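Side-chain contacts in nucleotidyltransferase-like protein (Exiguobacterium sibiricum, PDB 3C18), which is of unestablished function but may act as a nucleotidyltransferase, combining a nucleotidyltransferase-like domain with a substrate-binding-type helical domain and a helix-turn-helix domain: residues L130-R133 / F134-R138; A156-H159 / L160-S164; G257-V260 / D261-R265. All blocks are in the same frame, centred on the assembly; numbering follows the deposited sequence.

Contact 1 of 3, residues L130-R133 / F134-R138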
loop_
_atom_site.group_PDB
_atom_site.type_symbol
_atom_site.label_atom_id
_atom_site.label_comp_id
_atom_site.label_asym_id
_atom_site.label_seq_id
_atom_site.Cartn_x
_atom_site.Cartn_y
_atom_site.Cartn_z
ATOM N N LEU A 130 -1.521 -9.420 -8.296
ATOM C CA LEU A 130 -0.762 -10.466 -9.041
ATOM C C LEU A 130 -0.661 -10.062 -10.510
ATOM O O LEU A 130 0.390 -10.153 -11.159
ATOM C CB LEU A 130 -1.470 -11.819 -8.936
ATOM C CG LEU A 130 -1.187 -12.945 -9.921
ATOM C CD1 LEU A 130 0.266 -13.375 -9.924
ATOM C CD2 LEU A 130 -2.132 -14.125 -9.564
ATOM N N LEU A 131 -1.771 -9.561 -11.013
ATOM C CA LEU A 131 -1.921 -9.253 -12.438
ATOM C C LEU A 131 -1.041 -8.078 -12.805
ATOM O O LEU A 131 -0.328 -8.101 -13.791
ATOM C CB LEU A 131 -3.403 -8.993 -12.788
ATOM C CG LEU A 131 -3.701 -8.616 -14.242
ATOM C CD1 LEU A 131 -3.456 -9.776 -15.201
ATOM C CD2 LEU A 131 -5.166 -8.118 -14.340
ATOM N N ARG A 132 -1.006 -7.099 -11.926
ATOM C CA ARG A 132 -0.210 -5.881 -12.143
ATOM C C ARG A 132 1.271 -6.164 -12.032
ATOM O O ARG A 132 2.088 -5.681 -12.829
ATOM C CB ARG A 132 -0.607 -4.808 -11.134
ATOM C CG ARG A 132 0.078 -3.496 -11.330
ATOM C CD ARG A 132 -0.467 -2.739 -12.577
ATOM N NE ARG A 132 -1.905 -2.435 -12.487
ATOM C CZ ARG A 132 -2.409 -1.325 -11.942
ATOM N NH1 ARG A 132 -1.595 -0.418 -11.417
ATOM N NH2 ARG A 132 -3.727 -1.124 -11.914
ATOM N N ARG A 133 1.646 -6.981 -11.063
ATOM C CA ARG A 133 3.074 -7.345 -10.909
ATOM C C ARG A 133 3.557 -8.194 -12.087
ATOM O O ARG A 133 4.676 -8.026 -12.605
ATOM C CB ARG A 133 3.346 -8.034 -9.561
ATOM C CG ARG A 133 3.118 -7.149 -8.352
ATOM C CD ARG A 133 4.203 -6.096 -8.106
ATOM N NE ARG A 133 4.172 -4.989 -9.057
ATOM C CZ ARG A 133 3.281 -3.997 -9.039
ATOM N NH1 ARG A 133 2.341 -3.959 -8.121
ATOM N NH2 ARG A 133 3.306 -3.066 -9.972
ATOM N N PHE A 134 2.688 -9.072 -12.545
ATOM C CA PHE A 134 2.993 -9.938 -13.707
ATOM C C PHE A 134 3.207 -9.080 -14.960
ATOM O O PHE A 134 4.153 -9.218 -15.707
ATOM C CB PHE A 134 1.887 -10.972 -13.927
ATOM C CG PHE A 134 1.968 -11.666 -15.256
ATOM C CD1 PHE A 134 2.880 -12.692 -15.467
ATOM C CD2 PHE A 134 1.131 -11.308 -16.288
ATOM C CE1 PHE A 134 2.967 -13.302 -16.686
ATOM C CE2 PHE A 134 1.209 -11.934 -17.504
ATOM C CZ PHE A 134 2.138 -12.941 -17.695
ATOM N N GLN A 135 2.320 -8.141 -15.170
ATOM C CA GLN A 135 2.419 -7.272 -16.361
ATOM C C GLN A 135 3.674 -6.440 -16.350
ATOM O O GLN A 135 4.326 -6.246 -17.379
ATOM C CB GLN A 135 1.169 -6.394 -16.473
ATOM C CG GLN A 135 -0.036 -7.250 -16.890
ATOM C CD GLN A 135 -1.349 -6.484 -16.863
ATOM O OE1 GLN A 135 -1.469 -5.427 -16.220
ATOM N NE2 GLN A 135 -2.350 -7.038 -17.537
ATOM N N ASP A 136 4.061 -5.974 -15.178
ATOM C CA ASP A 136 5.228 -5.091 -15.080
ATOM C C ASP A 136 6.440 -5.944 -15.329
ATOM O O ASP A 136 7.400 -5.532 -15.976
ATOM C CB ASP A 136 5.375 -4.448 -13.692
ATOM C CG ASP A 136 4.427 -3.289 -13.472
ATOM O OD1 ASP A 136 3.640 -2.953 -14.379
ATOM O OD2 ASP A 136 4.480 -2.716 -12.376
ATOM N N GLY A 137 6.397 -7.134 -14.740
ATOM C CA GLY A 137 7.479 -8.101 -14.843
ATOM C C GLY A 137 7.751 -8.491 -16.278
ATOM O O GLY A 137 8.891 -8.614 -16.714
ATOM N N ARG A 138 6.670 -8.652 -17.021
ATOM C CA ARG A 138 6.753 -9.063 -18.418
ATOM C C ARG A 138 7.291 -7.926 -19.251
ATOM O O ARG A 138 8.160 -8.083 -20.115
ATOM C CB ARG A 138 5.370 -9.519 -18.874
ATOM C CG ARG A 138 5.352 -10.016 -20.287
ATOM C CD ARG A 138 3.984 -10.537 -20.652
ATOM N NE ARG A 138 2.981 -9.497 -20.480
ATOM C CZ ARG A 138 1.676 -9.710 -20.584
ATOM N NH1 ARG A 138 1.229 -10.937 -20.869
ATOM N NH2 ARG A 138 0.829 -8.706 -20.392
#

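Contact 2 of 3, residues A156-H159 / L160-S164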
loop_
_atom_site.group_PDB
_atom_site.type_symbol
_atom_site.label_atom_id
_atom_site.label_comp_id
_atom_site.label_asym_id
_atom_site.label_seq_id
_atom_site.Cartn_x
_atom_site.Cartn_y
_atom_site.Cartn_z
ATOM N N ALA A 156 4.844 -10.875 -7.724
ATOM C CA ALA A 156 3.653 -11.523 -8.313
ATOM C C ALA A 156 3.501 -12.886 -7.724
ATOM O O ALA A 156 2.415 -13.352 -7.433
ATOM C CB ALA A 156 3.779 -11.648 -9.857
ATOM N N LEU A 157 4.610 -13.569 -7.566
ATOM C CA LEU A 157 4.559 -14.943 -7.008
ATOM C C LEU A 157 4.042 -14.931 -5.573
ATOM O O LEU A 157 3.320 -15.811 -5.133
ATOM C CB LEU A 157 5.933 -15.598 -7.049
ATOM C CG LEU A 157 6.359 -16.143 -8.407
ATOM C CD1 LEU A 157 7.835 -16.461 -8.414
ATOM C CD2 LEU A 157 5.573 -17.344 -8.756
ATOM N N HIS A 158 4.397 -13.886 -4.860
ATOM C CA HIS A 158 3.971 -13.723 -3.466
ATOM C C HIS A 158 2.450 -13.488 -3.446
ATOM O O HIS A 158 1.729 -14.062 -2.661
ATOM C CB HIS A 158 4.694 -12.560 -2.792
ATOM C CG HIS A 158 4.480 -12.512 -1.320
ATOM N ND1 HIS A 158 3.962 -11.416 -0.674
ATOM C CD2 HIS A 158 4.682 -13.454 -0.370
ATOM C CE1 HIS A 158 3.868 -11.681 0.617
ATOM N NE2 HIS A 158 4.305 -12.910 0.828
ATOM N N HIS A 159 1.950 -12.663 -4.350
ATOM C CA HIS A 159 0.486 -12.460 -4.415
ATOM C C HIS A 159 -0.259 -13.722 -4.785
ATOM O O HIS A 159 -1.399 -13.945 -4.342
ATOM C CB HIS A 159 0.100 -11.336 -5.370
ATOM C CG HIS A 159 0.530 -10.000 -4.878
ATOM N ND1 HIS A 159 0.124 -9.496 -3.664
ATOM C CD2 HIS A 159 1.376 -9.090 -5.406
ATOM C CE1 HIS A 159 0.675 -8.311 -3.489
ATOM N NE2 HIS A 159 1.441 -8.047 -4.527
ATOM N N LEU A 160 0.382 -14.541 -5.607
ATOM C CA LEU A 160 -0.210 -15.804 -6.092
ATOM C C LEU A 160 -0.337 -16.825 -4.959
ATOM O O LEU A 160 -1.290 -17.608 -4.883
ATOM C CB LEU A 160 0.635 -16.376 -7.232
ATOM C CG LEU A 160 0.253 -17.710 -7.907
ATOM C CD1 LEU A 160 -1.008 -17.634 -8.689
ATOM C CD2 LEU A 160 1.380 -18.217 -8.808
ATOM N N ALA A 161 0.638 -16.803 -4.073
ATOM C CA ALA A 161 0.650 -17.674 -2.874
ATOM C C ALA A 161 -0.474 -17.251 -1.934
ATOM O O ALA A 161 -1.166 -18.059 -1.394
ATOM C CB ALA A 161 1.967 -17.567 -2.137
ATOM N N ARG A 162 -0.666 -15.944 -1.768
ATOM C CA ARG A 162 -1.728 -15.411 -0.881
ATOM C C ARG A 162 -3.107 -15.751 -1.453
ATOM O O ARG A 162 -4.006 -16.196 -0.738
ATOM C CB ARG A 162 -1.566 -13.895 -0.663
ATOM C CG ARG A 162 -0.329 -13.534 0.187
ATOM C CD ARG A 162 -0.033 -12.040 0.201
ATOM N NE ARG A 162 -1.228 -11.274 0.505
ATOM C CZ ARG A 162 -1.689 -11.055 1.728
ATOM N NH1 ARG A 162 -1.056 -11.555 2.765
ATOM N NH2 ARG A 162 -2.797 -10.351 1.906
ATOM N N LEU A 163 -3.240 -15.608 -2.760
ATOM C CA LEU A 163 -4.493 -15.943 -3.464
ATOM C C LEU A 163 -4.801 -17.405 -3.335
ATOM O O LEU A 163 -5.943 -17.819 -3.043
ATOM C CB LEU A 163 -4.406 -15.538 -4.934
ATOM C CG LEU A 163 -5.579 -15.901 -5.828
ATOM C CD1 LEU A 163 -6.902 -15.354 -5.337
ATOM C CD2 LEU A 163 -5.268 -15.391 -7.203
ATOM N N SER A 164 -3.768 -18.208 -3.494
ATOM C CA SER A 164 -3.919 -19.660 -3.416
ATOM C C SER A 164 -4.388 -20.094 -2.035
ATOM O O SER A 164 -5.173 -21.020 -1.891
ATOM C CB SER A 164 -2.617 -20.345 -3.809
ATOM O OG SER A 164 -2.258 -19.933 -5.116
HETATM O O HOH W 1 -1.940 -10.316 -2.104
#

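Contact 3 of 3, residues G257-V260 / D261-R265. With GOL (glycerol), chain D.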
loop_
_atom_site.group_PDB
_atom_site.type_symbol
_atom_site.label_atom_id
_atom_site.label_comp_id
_atom_site.label_asym_id
_atom_site.label_seq_id
_atom_site.Cartn_x
_atom_site.Cartn_y
_atom_site.Cartn_z
ATOM N N GLY A 257 -9.860 -0.835 -13.883
ATOM C CA GLY A 257 -9.553 -0.714 -15.289
ATOM C C GLY A 257 -8.749 -1.914 -15.811
ATOM O O GLY A 257 -9.092 -2.490 -16.851
ATOM N N SER A 258 -7.706 -2.297 -15.089
ATOM C CA SER A 258 -6.852 -3.432 -15.528
ATOM C C SER A 258 -7.524 -4.769 -15.412
ATOM O O SER A 258 -7.246 -5.691 -16.174
ATOM C CB SER A 258 -5.559 -3.517 -14.708
ATOM O OG SER A 258 -4.918 -2.271 -14.800
ATOM N N LEU A 259 -8.345 -4.911 -14.392
ATOM C CA LEU A 259 -9.084 -6.169 -14.190
ATOM C C LEU A 259 -10.048 -6.337 -15.330
ATOM O O LEU A 259 -10.128 -7.399 -15.937
ATOM C CB LEU A 259 -9.839 -6.199 -12.886
ATOM C CG LEU A 259 -9.053 -6.399 -11.594
ATOM C CD1 LEU A 259 -9.993 -6.284 -10.349
ATOM C CD2 LEU A 259 -8.356 -7.733 -11.639
ATOM N N VAL A 260 -10.764 -5.266 -15.642
ATOM C CA VAL A 260 -11.753 -5.333 -16.697
ATOM C C VAL A 260 -11.106 -5.637 -18.053
ATOM O O VAL A 260 -11.595 -6.455 -18.827
ATOM C CB VAL A 260 -12.643 -4.080 -16.731
ATOM C CG1 VAL A 260 -13.345 -3.976 -18.059
ATOM C CG2 VAL A 260 -13.651 -4.138 -15.590
ATOM N N ASP A 261 -9.981 -5.010 -18.318
ATOM C CA ASP A 261 -9.240 -5.218 -19.568
ATOM C C ASP A 261 -8.866 -6.669 -19.693
ATOM O O ASP A 261 -8.957 -7.311 -20.754
ATOM C CB ASP A 261 -7.944 -4.421 -19.531
ATOM C CG ASP A 261 -7.096 -4.582 -20.792
ATOM O OD1 ASP A 261 -7.364 -3.881 -21.788
ATOM O OD2 ASP A 261 -6.105 -5.340 -20.770
ATOM N N PHE A 262 -8.434 -7.200 -18.564
ATOM C CA PHE A 262 -7.993 -8.580 -18.521
ATOM C C PHE A 262 -9.149 -9.530 -18.769
ATOM O O PHE A 262 -9.078 -10.413 -19.583
ATOM C CB PHE A 262 -7.376 -8.889 -17.192
ATOM C CG PHE A 262 -6.846 -10.265 -17.107
ATOM C CD1 PHE A 262 -5.679 -10.579 -17.702
ATOM C CD2 PHE A 262 -7.514 -11.227 -16.428
ATOM C CE1 PHE A 262 -5.152 -11.870 -17.613
ATOM C CE2 PHE A 262 -7.000 -12.525 -16.332
ATOM C CZ PHE A 262 -5.821 -12.829 -16.916
ATOM N N PHE A 263 -10.235 -9.315 -18.056
ATOM C CA PHE A 263 -11.382 -10.195 -18.159
ATOM C C PHE A 263 -11.993 -10.157 -19.578
ATOM O O PHE A 263 -12.547 -11.120 -20.060
ATOM C CB PHE A 263 -12.405 -9.862 -17.098
ATOM C CG PHE A 263 -11.941 -10.135 -15.682
ATOM C CD1 PHE A 263 -11.310 -11.298 -15.371
ATOM C CD2 PHE A 263 -12.202 -9.248 -14.661
ATOM C CE1 PHE A 263 -10.921 -11.537 -14.086
ATOM C CE2 PHE A 263 -11.815 -9.505 -13.363
ATOM C CZ PHE A 263 -11.181 -10.643 -13.089
ATOM N N ILE A 264 -11.832 -9.034 -20.264
ATOM C CA ILE A 264 -12.355 -8.903 -21.639
ATOM C C ILE A 264 -11.534 -9.810 -22.515
ATOM O O ILE A 264 -12.048 -10.535 -23.335
ATOM C CB ILE A 264 -12.263 -7.448 -22.176
ATOM C CG1 ILE A 264 -13.320 -6.562 -21.481
ATOM C CG2 ILE A 264 -12.454 -7.450 -23.682
ATOM C CD1 ILE A 264 -13.173 -5.163 -21.781
ATOM N N ARG A 265 -10.234 -9.812 -22.294
ATOM C CA ARG A 265 -9.331 -10.625 -23.124
ATOM C C ARG A 265 -9.483 -12.115 -22.840
ATOM O O ARG A 265 -9.131 -12.935 -23.651
ATOM C CB ARG A 265 -7.891 -10.200 -22.917
ATOM C CG ARG A 265 -7.599 -8.865 -23.555
ATOM C CD ARG A 265 -6.150 -8.451 -23.400
ATOM N NE ARG A 265 -5.886 -7.981 -22.048
ATOM C CZ ARG A 265 -5.019 -8.542 -21.203
ATOM N NH1 ARG A 265 -4.281 -9.581 -21.583
ATOM N NH2 ARG A 265 -4.873 -8.035 -19.986
HETATM C C1 GOL D . -10.889 -1.501 -19.724
HETATM O O1 GOL D . -10.460 -1.049 -18.449
HETATM C C2 GOL D . -10.127 -0.774 -20.829
HETATM O O2 GOL D . -8.737 -0.667 -20.528
HETATM C C3 GOL D . -10.379 -1.465 -22.181
HETATM O O3 GOL D . -9.717 -2.704 -22.284
HETATM O O HOH W 2 -5.041 -5.777 -17.725
#

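Contact 1 of 3, residues L130-R133 / F134-R138
Arg-133 and Asp-136 form an i to i+3 salt bridge on the side of helix 116-142 that meets helix 146-167, both helices belonging to the YgxA-like substrate-binding domain. The arginine can be followed outward from its CB, which packs on Ala-156 of helix 146-167. CG stands opposite the carbonyl carbon (chi1 -65°), and bends at the next two torsions fold the chain back, so that the guanidinium lies alongside the aspartate and the two side chains point the same way. NE is taken by His-152 ND1 of helix 146-167. NH2 reaches Asp-136 OD2 at 2.7 Å, with the oxygen close to the guanidinium plane but the nitrogen standing well above that of the carboxylate; the two planes are 57° apart. With an alanine here in place of Asp-136 the carboxylate is gone, and Arg-133 NH2 would probably lose its charged mate, leaving the guanidinium, still held at NE by His-152, freer to turn.

On the side toward helix 253-265, Gln-135 leans back over the preceding turn. Its CG comes within 3.2 Å of Leu-131 O, an acceptor already used by Gln-135 N at 3.0 Å, and the extended remainder of the chain carries the amide across the leucine. Beyond Leu-131, Phe-262 of helix 253-265 continues the apolar packing. Arg-132 extends to that same helix, where Asp-255 takes NH2 in a salt bridge. On the buried side Leu-130 and Phe-134 both pack on Leu-212 and Leu-216 of helix 201-218, and Phe-134 CB rests 3.3 Å from Leu-130 O. Gln-135 finishes its crossing with the amide nitrogen NE2 lying 3.8 Å from Leu-131 CD1.

Contact 2 of 3, residues A156-H159 / L160-S164
Leu-160 sits against the turn before it, its CB 3.5 Å from Ala-156 O and equally close to Leu-157 O. The side chain goes to the buried side of helix 146-167, where its CD2 comes to 4.3 Å from Leu-157 CD2; Val-187 of helix 185-195 and Leu-130 of helix 116-142 cover it from outside.

The polar side is built round His-159 and Arg-162. Their side chains do not bond directly: one water spans the gap, 2.7 Å from His-159 ND1, and accepts from Arg-162 NE at 2.9 Å. It lies in the plane of both the imidazole and the guanidinium, at an edge of each, which helps to fix how the two groups are turned. In the arginine, chi1 and the extended chi2 (170°) set CD 3.9 Å from His-158 CE1; the bend at chi3 (49°) then turns NE to the water. The histidine ring and guanidinium planes are 36° apart, and His-158 also packs on Thr-151 of the second subunit.

The arrangement is consistent with a bundle helix of the YgxA-like substrate-binding domain, apolar toward helices 185-195 and 116-142 and polar along the water-bridged i, i+3 side.

Contact 3 of 3, residues G257-V260 / D261-R265
Gly-257 and Asp-261, one helical turn apart, are spanned by a glycerol molecule, probably from the crystallisation liquor. They lie on helix 253-265, third helix of the helix-turn-helix domain, whose three helices and three-stranded antiparallel sheet are consistent with a winged-helix fold. Glycerol O1 donates to Gly-257 O at 2.5 Å, the same carbonyl that accepts from Asp-261 N, while O3 donates to Asp-261 OD1 at 2.7 Å. With chi1 at 180°, the aspartate turns its carboxylate away from its own backbone N and out to these partners.

The other oxygen, OD2, is shared. Arg-265 NE meets it at 2.9 Å from above the carboxylate plane, a water joins it to Ser-258 O, and Arg-31 of the second subunit adds a salt bridge, so positive charge gathers round this acid and would probably stabilise its ionised form.

The apolar side faces the core of the domain. Phe-263 packs against the previous turn, CD2 3.1 Å from Leu-259 O and CE2 3.9 Å from Leu-259 CB, and Phe-228 meets it edge-to-face. Next to it, Val-260 and Ile-264 both pack on Tyr-286 of strand 281-288, and Ile-264 CD1 touches Val-260 CG1 at 3.9 Å.

From the N terminus the contacts come in series, 1, 2, then 3; each is local to one helix, so none closes a loop, and none nests in or crosses another. Contacts 1 and 2 sit on consecutive helices, 116-142 and 146-167, which run in roughly opposite directions and pack on each other: Leu-130 CD1 lies 3.3 Å from Ala-156 O. Contact 3 follows much later in the chain, in the helix-turn-helix domain, yet comes back against contact 1, with Leu-131 CD2 3.7 Å from Ser-258 O. Contacts 2 and 3 stay about 9 Å apart at their nearest atoms. Helix 116-142 thus touches both, joining the substrate-binding-type bundle to the C-terminal domain.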